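Local coordinates for protein probable 2-dehydro-3-deoxygalactonokinase DgoK1 (Sinorhizobium meliloti, PDB 3T69) that probably phosphorylates 2-dehydro-3-deoxy-D-galactonate with ATP to give 2-dehydro-3-deoxy-6-phospho-D-galactonate and ADP in galactose degradation, at residues B[83-88]-B[110-115]; B[8-13]-B[63-68]; B[149-154]-B[171-176]; B[198-203]-B[236-241]. All blocks are in the same frame, centred on the assembly; numbering follows the deposited sequence.

Interaction 1 of 4, residues B[83-88]-B[110-115]; sequences GYIETP and ILPGLA
A115, I85 and L114 lose more surface than any other residues where strand 84-86 runs parallel to strand 113-115. I85 is gripped through both of its backbone polar atoms: its N gives a hydrogen bond to G113 O at 2.8 Å, and its O takes one from A115 N at 3.0 Å. G113 N to G83 O and T87 N to A115 O extend the pairing at the two ends, the alternation expected of parallel strands. I85 and L114 share one face, I85 CB 4.0 Å from L114 CD2, while I85 CD1 reaches P112 CG at 3.9 Å. That branch gets there because CG1 stands anti to the carbonyl carbon (chi1 -64°) and the chain beyond it is extended. Branched aliphatic residues suit this buried face. The other face carries Y84, E86 and A115. There the small methyl of A115 leaves room for the tyrosine, with Y84 CB 3.8 Å from A115 CB, and the ring turns an edge to G113 C, where glycine puts no side chain in its way. If Y84 were an alanine, the ring would be missing and R126 would probably lose its cation-pi partner, with a gap opened beside L227 of the second subunit. L114 leans on V163 and on helix 128-139, and pairs through its backbone with M125 of strand 123-125; strand 84-86 thus lies along strand 108-116, with the second subunit reaching Y84 and A115.

Interaction 2 of 4, residues B[8-13]-B[63-68]; sequences YYAAVD and AHLPII
The ring of Y9 meets I68 obliquely, its CD2 4.0 Å from I68 CG2, and turns one edge to Y8 CD2. The neighbouring Y8 ring receives Y9 CD1 over one face, toward the rim, while its hydroxyl bonds to W306 O. Y9 CB also approaches P66 CG, and S299 and A302 of helix 290-305 pack on Y9. Three hydrogen bonds join the backbones in parallel: A10 N to P66 O at 3.1 Å, I68 N to A10 O at 3.0 Å, and V12 N to I68 O at 2.9 Å. Strand 9-14, antiparallel to 19-24 and parallel to 67-71, is placed as the first strand is in the ribonuclease H-like domains of the ASKHA kinases, and Y8 and Y9, both facing I24, form a classic beta bulge at its start. L65 has CG anti to its backbone N (chi1 -179°), which directs both methyls at the first strand, CD2 lying 3.9 Å from A10 CB. Trimming L65 to an alanine would probably open a gap beside A10 and the backbone of Y8 and Y9. Small A10 suits this close approach, and beyond it V12 CG2 meets I67 CG2 at 3.9 Å, where L52 of helix 50-58 packs on both.

Interaction 3 of 4, residues B[149-154]-B[171-176]; sequences PGTHSK and TGELFD
T151 O and CG2 make the tight part of this contact with E173, where the loop before strand 153-159 meets the first turn of helix 171-181. T151 O accepts a hydrogen bond from E173 N at 3.0 Å; the donor lies in the carbonyl plane, on a lone pair, and the N-H is one of those left without a helical acceptor at a helix start. Beside it T151 CG2 rests 3.6 Å from E173 CB. G172 suits its place because a side chain there would run into the backbone of G150 and T151. H152 adds a polar link: its NE2 donates to E173 OE1 at 2.9 Å with an angle of 162°. The acceptor sits in the plane of the imidazole, yet the donor stands above the carboxylate plane, the two groups being turned 43° apart. E173 swings CG to the side opposite its own N (chi1 -169°) and, with the chain extended, carries its carboxylate alongside the ring; OE2 is held by I183 N of the second subunit.

The rest is looser. T151 is otherwise solvent-exposed, its CB directed away from the helix and only the CG2 branch bending back, and S153 CB comes no nearer than 4.1 Å to T171 OG1; both hydroxyls of that buried pair bond instead to E248. Helix 268-280 packs on S153 through Y274, F220 of the second subunit meets the H152 ring, and strand 162-169, which leads into the helix, touches H152 through T168.

Interaction 4 of 4, residues B[198-203]-B[236-241]; sequences SAAFTD and ARAQLS
A238 faces A200 and F201 where two helices, 199-210 and 233-252, pack side by side in nearly the same direction, their short segments inclined by 24° with axes 7.4 Å apart. Such a close approach needs small residues, and A238 supplies one: its CB points at the partner helix and lies 3.9 Å from A200 CB and 4.2 Å from F201 CB. S198, at the N-cap position, borders the same methyl, and its OG makes a weak hydrogen bond with A195 O. One alanine thus fits against the first turn of the neighbouring helix, and F194 from a loop packs on it too.

Q239 comes next and contributes mainly its backbone, CA standing 4.4 Å from A200 O; its CB points away, a place where a polar side chain is tolerated because it is partly exposed. A turn on from A238, S241 directs its CB back to the contact. F201 reaches toward it because a chi1 of -180° extends the ring away from its own N, carrying it alongside A238 and S241 of helix 233-252. The ring offers its edge, not a face, to oxygen: A238 O and S241 OG both lie near its plane, an orientation that suits the slightly positive C-H rim of an aromatic. L273 of helix 268-280 packs on both F201 and S241. F201 CD1 is 3.6 Å from A238 O, and CE1 is 3.7 Å from S241 OG.

The four contacts fall into two touching pairs. Interactions 1 and 2 share one sheet, in which strands 108-116 and 67-71 are neighbours, and meet where L111 CD2 lies 3.6 Å from I68 CD1. Interactions 3 and 4 are joined by F175, whose CD2 is 3.7 Å from L240 CG. Between the pairs, interactions 1 and 3 come within about 7 Å at their nearest atoms, and both touch the second subunit. Interactions 2 and 4 lie on opposite sides of the chain's centre, centres about 42 Å apart. ASKHA kinases usually bind ATP in the cleft between their two lobes; the loop of interaction 3 would be consistent with the second phosphate-binding loop.

Interaction 1 of 4, residues B[83-88]-B[110-115]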
loop_
_atom_site.group_PDB
_atom_site.type_symbol
_atom_site.label_atom_id
_atom_site.label_comp_id
_atom_site.label_asym_id
_atom_site.label_seq_id
_atom_site.Cartn_x
_atom_site.Cartn_y
_atom_site.Cartn_z
ATOM N N GLY B 83 -6.329 -4.193 28.339
ATOM C CA GLY B 83 -6.567 -5.449 27.618
ATOM C C GLY B 83 -7.323 -5.263 26.332
ATOM O O GLY B 83 -7.209 -4.235 25.666
ATOM N N TYR B 84 -8.133 -6.265 26.009
ATOM C CA TYR B 84 -9.088 -6.155 24.943
ATOM C C TYR B 84 -10.266 -6.920 25.479
ATOM O O TYR B 84 -10.098 -7.930 26.172
ATOM C CB TYR B 84 -8.637 -6.914 23.707
ATOM C CG TYR B 84 -7.565 -6.327 22.842
ATOM C CD1 TYR B 84 -6.376 -7.037 22.602
ATOM C CD2 TYR B 84 -7.749 -5.095 22.201
ATOM C CE1 TYR B 84 -5.364 -6.507 21.768
ATOM C CE2 TYR B 84 -6.763 -4.561 21.370
ATOM C CZ TYR B 84 -5.572 -5.271 21.147
ATOM O OH TYR B 84 -4.612 -4.730 20.302
ATOM N N ILE B 85 -11.462 -6.471 25.146
ATOM C CA ILE B 85 -12.619 -7.245 25.474
ATOM C C ILE B 85 -12.994 -7.803 24.135
ATOM O O ILE B 85 -12.973 -7.109 23.085
ATOM C CB ILE B 85 -13.794 -6.376 26.064
ATOM C CG1 ILE B 85 -13.419 -5.742 27.401
ATOM C CG2 ILE B 85 -15.084 -7.201 26.198
ATOM C CD1 ILE B 85 -14.341 -4.512 27.793
ATOM N N GLU B 86 -13.365 -9.063 24.160
ATOM C CA GLU B 86 -13.623 -9.720 22.927
ATOM C C GLU B 86 -15.091 -9.522 22.481
ATOM O O GLU B 86 -15.981 -9.263 23.309
ATOM C CB GLU B 86 -13.091 -11.139 23.008
ATOM C CG GLU B 86 -13.975 -12.216 23.510
ATOM C CD GLU B 86 -13.386 -13.597 23.069
ATOM O OE1 GLU B 86 -13.492 -13.897 21.828
ATOM O OE2 GLU B 86 -12.771 -14.317 23.939
ATOM N N THR B 87 -15.306 -9.549 21.172
ATOM C CA THR B 87 -16.576 -9.244 20.584
ATOM C C THR B 87 -17.295 -10.556 20.365
ATOM O O THR B 87 -16.684 -11.554 20.132
ATOM C CB THR B 87 -16.404 -8.585 19.200
ATOM O OG1 THR B 87 -15.659 -9.467 18.337
ATOM C CG2 THR B 87 -15.722 -7.264 19.317
ATOM N N PRO B 88 -18.617 -10.559 20.414
ATOM C CA PRO B 88 -19.473 -9.413 20.692
ATOM C C PRO B 88 -19.267 -8.989 22.139
ATOM O O PRO B 88 -19.001 -9.827 23.001
ATOM C CB PRO B 88 -20.887 -9.966 20.487
ATOM C CG PRO B 88 -20.679 -11.295 19.715
ATOM C CD PRO B 88 -19.397 -11.808 20.291
ATOM N N ILE B 110 -6.566 3.391 32.199
ATOM C CA ILE B 110 -6.690 3.272 30.745
ATOM C C ILE B 110 -7.715 2.205 30.367
ATOM O O ILE B 110 -7.652 1.087 30.877
ATOM C CB ILE B 110 -5.406 2.803 30.076
ATOM C CG1 ILE B 110 -4.219 3.588 30.587
ATOM C CG2 ILE B 110 -5.547 2.914 28.561
ATOM C CD1 ILE B 110 -3.073 3.671 29.583
ATOM N N LEU B 111 -8.608 2.553 29.438
ATOM C CA LEU B 111 -9.619 1.640 28.876
ATOM C C LEU B 111 -9.095 0.543 27.910
ATOM O O LEU B 111 -8.268 0.763 27.044
ATOM C CB LEU B 111 -10.737 2.460 28.186
ATOM C CG LEU B 111 -11.327 3.616 29.040
ATOM C CD1 LEU B 111 -12.321 4.517 28.296
ATOM C CD2 LEU B 111 -11.991 3.070 30.290
ATOM N N PRO B 112 -9.642 -0.656 28.028
ATOM C CA PRO B 112 -9.236 -1.670 27.085
ATOM C C PRO B 112 -9.706 -1.330 25.653
ATOM O O PRO B 112 -10.512 -0.401 25.468
ATOM C CB PRO B 112 -9.986 -2.886 27.609
ATOM C CG PRO B 112 -11.214 -2.267 28.244
ATOM C CD PRO B 112 -10.603 -1.194 28.999
ATOM N N GLY B 113 -9.210 -2.089 24.665
ATOM C CA GLY B 113 -9.783 -2.037 23.325
ATOM C C GLY B 113 -10.756 -3.186 23.111
ATOM O O GLY B 113 -11.082 -3.885 24.051
ATOM N N LEU B 114 -11.210 -3.374 21.876
ATOM C CA LEU B 114 -11.915 -4.584 21.488
ATOM C C LEU B 114 -11.116 -5.506 20.527
ATOM O O LEU B 114 -10.397 -5.050 19.668
ATOM C CB LEU B 114 -13.280 -4.236 20.874
ATOM C CG LEU B 114 -14.231 -3.322 21.662
ATOM C CD1 LEU B 114 -15.495 -3.045 20.881
ATOM C CD2 LEU B 114 -14.629 -3.915 22.974
ATOM N N ALA B 115 -11.268 -6.807 20.674
ATOM C CA ALA B 115 -10.665 -7.738 19.755
ATOM C C ALA B 115 -11.719 -8.660 19.159
ATOM O O ALA B 115 -12.587 -9.166 19.875
ATOM C CB ALA B 115 -9.594 -8.565 20.443
#

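Interaction 2 of 4, residues B[8-13]-B[63-68]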
loop_
_atom_site.group_PDB
_atom_site.type_symbol
_atom_site.label_atom_id
_atom_site.label_comp_id
_atom_site.label_asym_id
_atom_site.label_seq_id
_atom_site.Cartn_x
_atom_site.Cartn_y
_atom_site.Cartn_z
ATOM N N TYR B 8 -13.674 17.674 38.452
ATOM C CA TYR B 8 -14.191 16.248 38.408
ATOM C C TYR B 8 -13.205 15.211 37.856
ATOM O O TYR B 8 -12.643 14.433 38.625
ATOM C CB TYR B 8 -15.445 16.143 37.580
ATOM C CG TYR B 8 -16.201 14.840 37.749
ATOM C CD1 TYR B 8 -17.409 14.644 37.075
ATOM C CD2 TYR B 8 -15.741 13.813 38.602
ATOM C CE1 TYR B 8 -18.143 13.470 37.213
ATOM C CE2 TYR B 8 -16.481 12.595 38.748
ATOM C CZ TYR B 8 -17.678 12.451 38.039
ATOM O OH TYR B 8 -18.459 11.300 38.099
ATOM N N TYR B 9 -13.006 15.189 36.530
ATOM C CA TYR B 9 -12.055 14.260 35.912
ATOM C C TYR B 9 -11.310 14.869 34.731
ATOM O O TYR B 9 -11.773 15.838 34.143
ATOM C CB TYR B 9 -12.704 12.894 35.555
ATOM C CG TYR B 9 -13.789 12.972 34.490
ATOM C CD1 TYR B 9 -15.146 13.134 34.836
ATOM C CD2 TYR B 9 -13.469 12.895 33.129
ATOM C CE1 TYR B 9 -16.145 13.232 33.841
ATOM C CE2 TYR B 9 -14.457 12.994 32.153
ATOM C CZ TYR B 9 -15.784 13.167 32.505
ATOM O OH TYR B 9 -16.743 13.242 31.506
ATOM N N ALA B 10 -10.119 14.335 34.445
ATOM C CA ALA B 10 -9.421 14.594 33.181
ATOM C C ALA B 10 -9.777 13.447 32.232
ATOM O O ALA B 10 -9.813 12.282 32.645
ATOM C CB ALA B 10 -7.909 14.698 33.369
ATOM N N ALA B 11 -10.084 13.794 30.978
ATOM C CA ALA B 11 -10.291 12.826 29.920
ATOM C C ALA B 11 -9.162 13.009 28.919
ATOM O O ALA B 11 -8.889 14.142 28.497
ATOM C CB ALA B 11 -11.624 13.046 29.268
ATOM N N VAL B 12 -8.497 11.898 28.577
ATOM C CA VAL B 12 -7.349 11.907 27.675
ATOM C C VAL B 12 -7.561 10.876 26.565
ATOM O O VAL B 12 -7.802 9.693 26.851
ATOM C CB VAL B 12 -6.060 11.524 28.431
ATOM C CG1 VAL B 12 -4.920 11.269 27.465
ATOM C CG2 VAL B 12 -5.689 12.575 29.465
ATOM N N ASP B 13 -7.483 11.326 25.305
ATOM C CA ASP B 13 -7.590 10.449 24.118
ATOM C C ASP B 13 -6.233 10.397 23.450
ATOM O O ASP B 13 -5.840 11.310 22.748
ATOM C CB ASP B 13 -8.673 10.941 23.152
ATOM C CG ASP B 13 -8.883 10.009 21.931
ATOM O OD1 ASP B 13 -8.775 8.768 22.035
ATOM O OD2 ASP B 13 -9.211 10.520 20.849
ATOM N N ALA B 63 -4.123 18.587 41.828
ATOM C CA ALA B 63 -3.052 17.578 41.921
ATOM C C ALA B 63 -3.557 16.146 42.107
ATOM O O ALA B 63 -2.772 15.215 41.984
ATOM C CB ALA B 63 -2.062 17.922 43.051
ATOM N N HIS B 64 -4.846 15.976 42.417
ATOM C CA HIS B 64 -5.416 14.651 42.627
ATOM C C HIS B 64 -6.662 14.429 41.764
ATOM O O HIS B 64 -7.526 13.600 42.077
ATOM C CB HIS B 64 -5.738 14.436 44.110
ATOM C CG HIS B 64 -4.574 14.690 45.011
ATOM N ND1 HIS B 64 -3.448 13.894 45.007
ATOM C CD2 HIS B 64 -4.343 15.663 45.922
ATOM C CE1 HIS B 64 -2.577 14.359 45.890
ATOM N NE2 HIS B 64 -3.091 15.439 46.450
ATOM N N LEU B 65 -6.762 15.187 40.680
ATOM C CA LEU B 65 -7.862 15.005 39.778
ATOM C C LEU B 65 -7.508 13.733 39.102
ATOM O O LEU B 65 -6.382 13.602 38.635
ATOM C CB LEU B 65 -7.940 16.148 38.770
ATOM C CG LEU B 65 -9.098 16.058 37.770
ATOM C CD1 LEU B 65 -10.476 16.435 38.389
ATOM C CD2 LEU B 65 -8.769 16.869 36.482
ATOM N N PRO B 66 -8.461 12.781 39.060
ATOM C CA PRO B 66 -8.214 11.466 38.472
ATOM C C PRO B 66 -8.154 11.612 36.958
ATOM O O PRO B 66 -8.471 12.681 36.450
ATOM C CB PRO B 66 -9.454 10.653 38.890
ATOM C CG PRO B 66 -10.510 11.662 39.149
ATOM C CD PRO B 66 -9.891 12.992 39.376
ATOM N N ILE B 67 -7.768 10.543 36.251
ATOM C CA ILE B 67 -7.530 10.566 34.797
ATOM C C ILE B 67 -8.030 9.289 34.144
ATOM O O ILE B 67 -7.662 8.188 34.547
ATOM C CB ILE B 67 -6.043 10.707 34.468
ATOM C CG1 ILE B 67 -5.401 11.744 35.392
ATOM C CG2 ILE B 67 -5.841 11.052 33.026
ATOM C CD1 ILE B 67 -4.236 12.498 34.749
ATOM N N ILE B 68 -8.850 9.468 33.115
ATOM C CA ILE B 68 -9.375 8.387 32.330
ATOM C C ILE B 68 -8.857 8.562 30.897
ATOM O O ILE B 68 -8.962 9.642 30.307
ATOM C CB ILE B 68 -10.890 8.359 32.423
ATOM C CG1 ILE B 68 -11.472 7.117 31.751
ATOM C CG2 ILE B 68 -11.468 9.640 31.924
ATOM C CD1 ILE B 68 -10.968 5.798 32.377
#

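Interaction 3 of 4, residues B[149-154]-B[171-176]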
loop_
_atom_site.group_PDB
_atom_site.type_symbol
_atom_site.label_atom_id
_atom_site.label_comp_id
_atom_site.label_asym_id
_atom_site.label_seq_id
_atom_site.Cartn_x
_atom_site.Cartn_y
_atom_site.Cartn_z
ATOM N N PRO B 149 -13.508 6.393 9.998
ATOM C CA PRO B 149 -12.290 6.663 9.216
ATOM C C PRO B 149 -11.153 7.078 10.106
ATOM O O PRO B 149 -11.409 7.301 11.254
ATOM C CB PRO B 149 -12.700 7.860 8.373
ATOM C CG PRO B 149 -13.813 8.521 9.155
ATOM C CD PRO B 149 -14.579 7.343 9.638
ATOM N N GLY B 150 -9.934 7.218 9.544
ATOM C CA GLY B 150 -8.665 7.603 10.234
ATOM C C GLY B 150 -7.452 6.838 9.649
ATOM O O GLY B 150 -7.579 6.165 8.654
ATOM N N THR B 151 -6.268 6.936 10.251
ATOM C CA THR B 151 -5.164 6.040 9.884
ATOM C C THR B 151 -5.629 4.605 9.610
ATOM O O THR B 151 -5.247 4.014 8.605
ATOM C CB THR B 151 -4.151 5.935 11.005
ATOM O OG1 THR B 151 -3.739 7.247 11.374
ATOM C CG2 THR B 151 -2.959 5.187 10.539
ATOM N N HIS B 152 -6.413 4.042 10.535
ATOM C CA HIS B 152 -7.023 2.734 10.371
ATOM C C HIS B 152 -8.550 2.926 10.408
ATOM O O HIS B 152 -9.096 3.473 11.348
ATOM C CB HIS B 152 -6.609 1.750 11.486
ATOM C CG HIS B 152 -5.137 1.428 11.541
ATOM N ND1 HIS B 152 -4.536 0.925 12.680
ATOM C CD2 HIS B 152 -4.157 1.516 10.611
ATOM C CE1 HIS B 152 -3.248 0.726 12.451
ATOM N NE2 HIS B 152 -2.986 1.098 11.210
ATOM N N SER B 153 -9.263 2.495 9.390
ATOM C CA SER B 153 -10.645 2.904 9.341
ATOM C C SER B 153 -11.519 1.769 9.853
ATOM O O SER B 153 -11.444 0.660 9.377
ATOM C CB SER B 153 -11.011 3.349 7.924
ATOM O OG SER B 153 -12.415 3.429 7.804
ATOM N N LYS B 154 -12.336 2.018 10.850
ATOM C CA LYS B 154 -13.103 0.911 11.376
ATOM C C LYS B 154 -14.540 0.826 10.821
ATOM O O LYS B 154 -15.212 1.857 10.678
ATOM C CB LYS B 154 -13.048 0.965 12.902
ATOM C CG LYS B 154 -11.997 0.029 13.493
ATOM C CD LYS B 154 -10.604 0.567 13.654
ATOM C CE LYS B 154 -9.726 -0.632 13.536
ATOM N NZ LYS B 154 -8.361 -0.562 14.084
ATOM N N THR B 171 -6.574 2.202 5.309
ATOM C CA THR B 171 -6.535 3.162 4.205
ATOM C C THR B 171 -5.716 4.398 4.534
ATOM O O THR B 171 -4.903 4.823 3.742
ATOM C CB THR B 171 -7.976 3.500 3.648
ATOM O OG1 THR B 171 -8.708 4.140 4.645
ATOM C CG2 THR B 171 -8.779 2.220 3.308
ATOM N N GLY B 172 -5.871 4.968 5.711
ATOM C CA GLY B 172 -5.060 6.141 6.024
ATOM C C GLY B 172 -3.555 5.931 6.054
ATOM O O GLY B 172 -2.813 6.746 5.550
ATOM N N GLU B 173 -3.103 4.854 6.689
ATOM C CA GLU B 173 -1.675 4.509 6.773
ATOM C C GLU B 173 -1.109 4.143 5.390
ATOM O O GLU B 173 0.060 4.469 5.073
ATOM C CB GLU B 173 -1.442 3.364 7.787
ATOM C CG GLU B 173 0.023 3.121 8.148
ATOM C CD GLU B 173 0.239 2.080 9.265
ATOM O OE1 GLU B 173 -0.693 1.261 9.523
ATOM O OE2 GLU B 173 1.348 2.080 9.870
ATOM N N LEU B 174 -1.927 3.488 4.567
ATOM C CA LEU B 174 -1.562 3.244 3.185
ATOM C C LEU B 174 -1.456 4.551 2.426
ATOM O O LEU B 174 -0.488 4.760 1.698
ATOM C CB LEU B 174 -2.520 2.281 2.482
ATOM C CG LEU B 174 -2.480 0.814 2.949
ATOM C CD1 LEU B 174 -3.520 -0.067 2.287
ATOM C CD2 LEU B 174 -1.071 0.197 2.797
ATOM N N PHE B 175 -2.403 5.460 2.609
ATOM C CA PHE B 175 -2.283 6.734 1.903
ATOM C C PHE B 175 -0.951 7.393 2.229
ATOM O O PHE B 175 -0.186 7.727 1.328
ATOM C CB PHE B 175 -3.475 7.682 2.154
ATOM C CG PHE B 175 -3.313 9.024 1.487
ATOM C CD1 PHE B 175 -2.667 10.075 2.155
ATOM C CD2 PHE B 175 -3.784 9.231 0.195
ATOM C CE1 PHE B 175 -2.494 11.325 1.547
ATOM C CE2 PHE B 175 -3.629 10.461 -0.426
ATOM C CZ PHE B 175 -2.970 11.522 0.244
ATOM N N ASP B 176 -0.653 7.501 3.524
ATOM C CA ASP B 176 0.607 8.107 3.957
ATOM C C ASP B 176 1.843 7.429 3.432
ATOM O O ASP B 176 2.734 8.102 2.883
ATOM C CB ASP B 176 0.649 8.349 5.469
ATOM C CG ASP B 176 -0.195 9.564 5.851
ATOM O OD1 ASP B 176 -1.333 9.384 6.349
ATOM O OD2 ASP B 176 0.240 10.710 5.557
#

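Interaction 4 of 4, residues B[198-203]-B[236-241]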
loop_
_atom_site.group_PDB
_atom_site.type_symbol
_atom_site.label_atom_id
_atom_site.label_comp_id
_atom_site.label_asym_id
_atom_site.label_seq_id
_atom_site.Cartn_x
_atom_site.Cartn_y
_atom_site.Cartn_z
ATOM N N SER B 198 -13.706 17.837 -6.114
ATOM C CA SER B 198 -13.048 17.631 -7.419
ATOM C C SER B 198 -13.425 16.272 -7.946
ATOM O O SER B 198 -13.547 15.312 -7.173
ATOM C CB SER B 198 -11.526 17.773 -7.333
ATOM O OG SER B 198 -10.917 16.559 -6.914
ATOM N N ALA B 199 -13.651 16.216 -9.256
ATOM C CA ALA B 199 -14.072 14.992 -9.936
ATOM C C ALA B 199 -12.953 13.951 -9.926
ATOM O O ALA B 199 -13.224 12.750 -9.914
ATOM C CB ALA B 199 -14.528 15.304 -11.365
ATOM N N ALA B 200 -11.704 14.416 -9.922
ATOM C CA ALA B 200 -10.571 13.517 -9.770
ATOM C C ALA B 200 -10.852 12.535 -8.608
ATOM O O ALA B 200 -10.743 11.310 -8.786
ATOM C CB ALA B 200 -9.280 14.284 -9.563
ATOM N N PHE B 201 -11.307 13.065 -7.467
ATOM C CA PHE B 201 -11.618 12.245 -6.298
ATOM C C PHE B 201 -12.749 11.231 -6.440
ATOM O O PHE B 201 -12.553 10.053 -6.120
ATOM C CB PHE B 201 -11.794 13.088 -5.024
ATOM C CG PHE B 201 -12.113 12.269 -3.797
ATOM C CD1 PHE B 201 -11.107 11.555 -3.128
ATOM C CD2 PHE B 201 -13.415 12.188 -3.314
ATOM C CE1 PHE B 201 -11.409 10.769 -1.981
ATOM C CE2 PHE B 201 -13.735 11.400 -2.181
ATOM C CZ PHE B 201 -12.725 10.699 -1.507
ATOM N N THR B 202 -13.929 11.642 -6.882
ATOM C CA THR B 202 -15.041 10.679 -6.949
ATOM C C THR B 202 -14.937 9.723 -8.126
ATOM O O THR B 202 -15.556 8.645 -8.095
ATOM C CB THR B 202 -16.457 11.342 -6.964
ATOM O OG1 THR B 202 -16.589 12.224 -8.098
ATOM C CG2 THR B 202 -16.703 12.090 -5.674
ATOM N N ASP B 203 -14.210 10.119 -9.180
ATOM C CA ASP B 203 -13.913 9.173 -10.268
ATOM C C ASP B 203 -13.098 7.990 -9.714
ATOM O O ASP B 203 -13.484 6.832 -9.933
ATOM C CB ASP B 203 -13.142 9.818 -11.438
ATOM C CG ASP B 203 -13.974 10.826 -12.247
ATOM O OD1 ASP B 203 -15.239 10.778 -12.173
ATOM O OD2 ASP B 203 -13.323 11.662 -12.962
ATOM N N ALA B 236 -3.721 14.002 -8.741
ATOM C CA ALA B 236 -3.010 12.751 -8.485
ATOM C C ALA B 236 -3.271 12.246 -7.039
ATOM O O ALA B 236 -3.682 11.068 -6.826
ATOM C CB ALA B 236 -1.515 12.937 -8.738
ATOM N N ARG B 237 -3.040 13.164 -6.083
ATOM C CA ARG B 237 -3.334 13.035 -4.668
ATOM C C ARG B 237 -4.766 12.590 -4.477
ATOM O O ARG B 237 -5.072 11.681 -3.688
ATOM C CB ARG B 237 -3.122 14.388 -4.046
ATOM C CG ARG B 237 -3.075 14.429 -2.537
ATOM C CD ARG B 237 -1.996 15.444 -2.012
ATOM N NE ARG B 237 -1.990 15.492 -0.543
ATOM C CZ ARG B 237 -1.019 15.024 0.234
ATOM N NH1 ARG B 237 0.096 14.499 -0.298
ATOM N NH2 ARG B 237 -1.167 15.095 1.550
ATOM N N ALA B 238 -5.648 13.217 -5.230
ATOM C CA ALA B 238 -7.053 12.940 -5.134
ATOM C C ALA B 238 -7.332 11.543 -5.607
ATOM O O ALA B 238 -8.051 10.796 -4.948
ATOM C CB ALA B 238 -7.847 13.955 -5.976
ATOM N N GLN B 239 -6.799 11.224 -6.786
ATOM C CA GLN B 239 -6.840 9.882 -7.387
ATOM C C GLN B 239 -6.322 8.841 -6.380
ATOM O O GLN B 239 -7.003 7.833 -6.073
ATOM C CB GLN B 239 -5.928 9.889 -8.590
ATOM C CG GLN B 239 -6.401 9.095 -9.758
ATOM C CD GLN B 239 -5.510 9.336 -10.976
ATOM O OE1 GLN B 239 -4.882 10.408 -11.105
ATOM N NE2 GLN B 239 -5.472 8.350 -11.895
ATOM N N LEU B 240 -5.133 9.118 -5.838
ATOM C CA LEU B 240 -4.593 8.300 -4.772
ATOM C C LEU B 240 -5.560 8.097 -3.605
ATOM O O LEU B 240 -5.815 6.940 -3.207
ATOM C CB LEU B 240 -3.271 8.850 -4.243
ATOM C CG LEU B 240 -2.650 8.006 -3.122
ATOM C CD1 LEU B 240 -2.412 6.582 -3.556
ATOM C CD2 LEU B 240 -1.312 8.585 -2.752
ATOM N N SER B 241 -6.076 9.196 -3.044
ATOM C CA SER B 241 -6.933 9.075 -1.906
ATOM C C SER B 241 -8.182 8.347 -2.343
ATOM O O SER B 241 -8.641 7.400 -1.676
ATOM C CB SER B 241 -7.288 10.439 -1.366
ATOM O OG SER B 241 -8.172 10.266 -0.270
#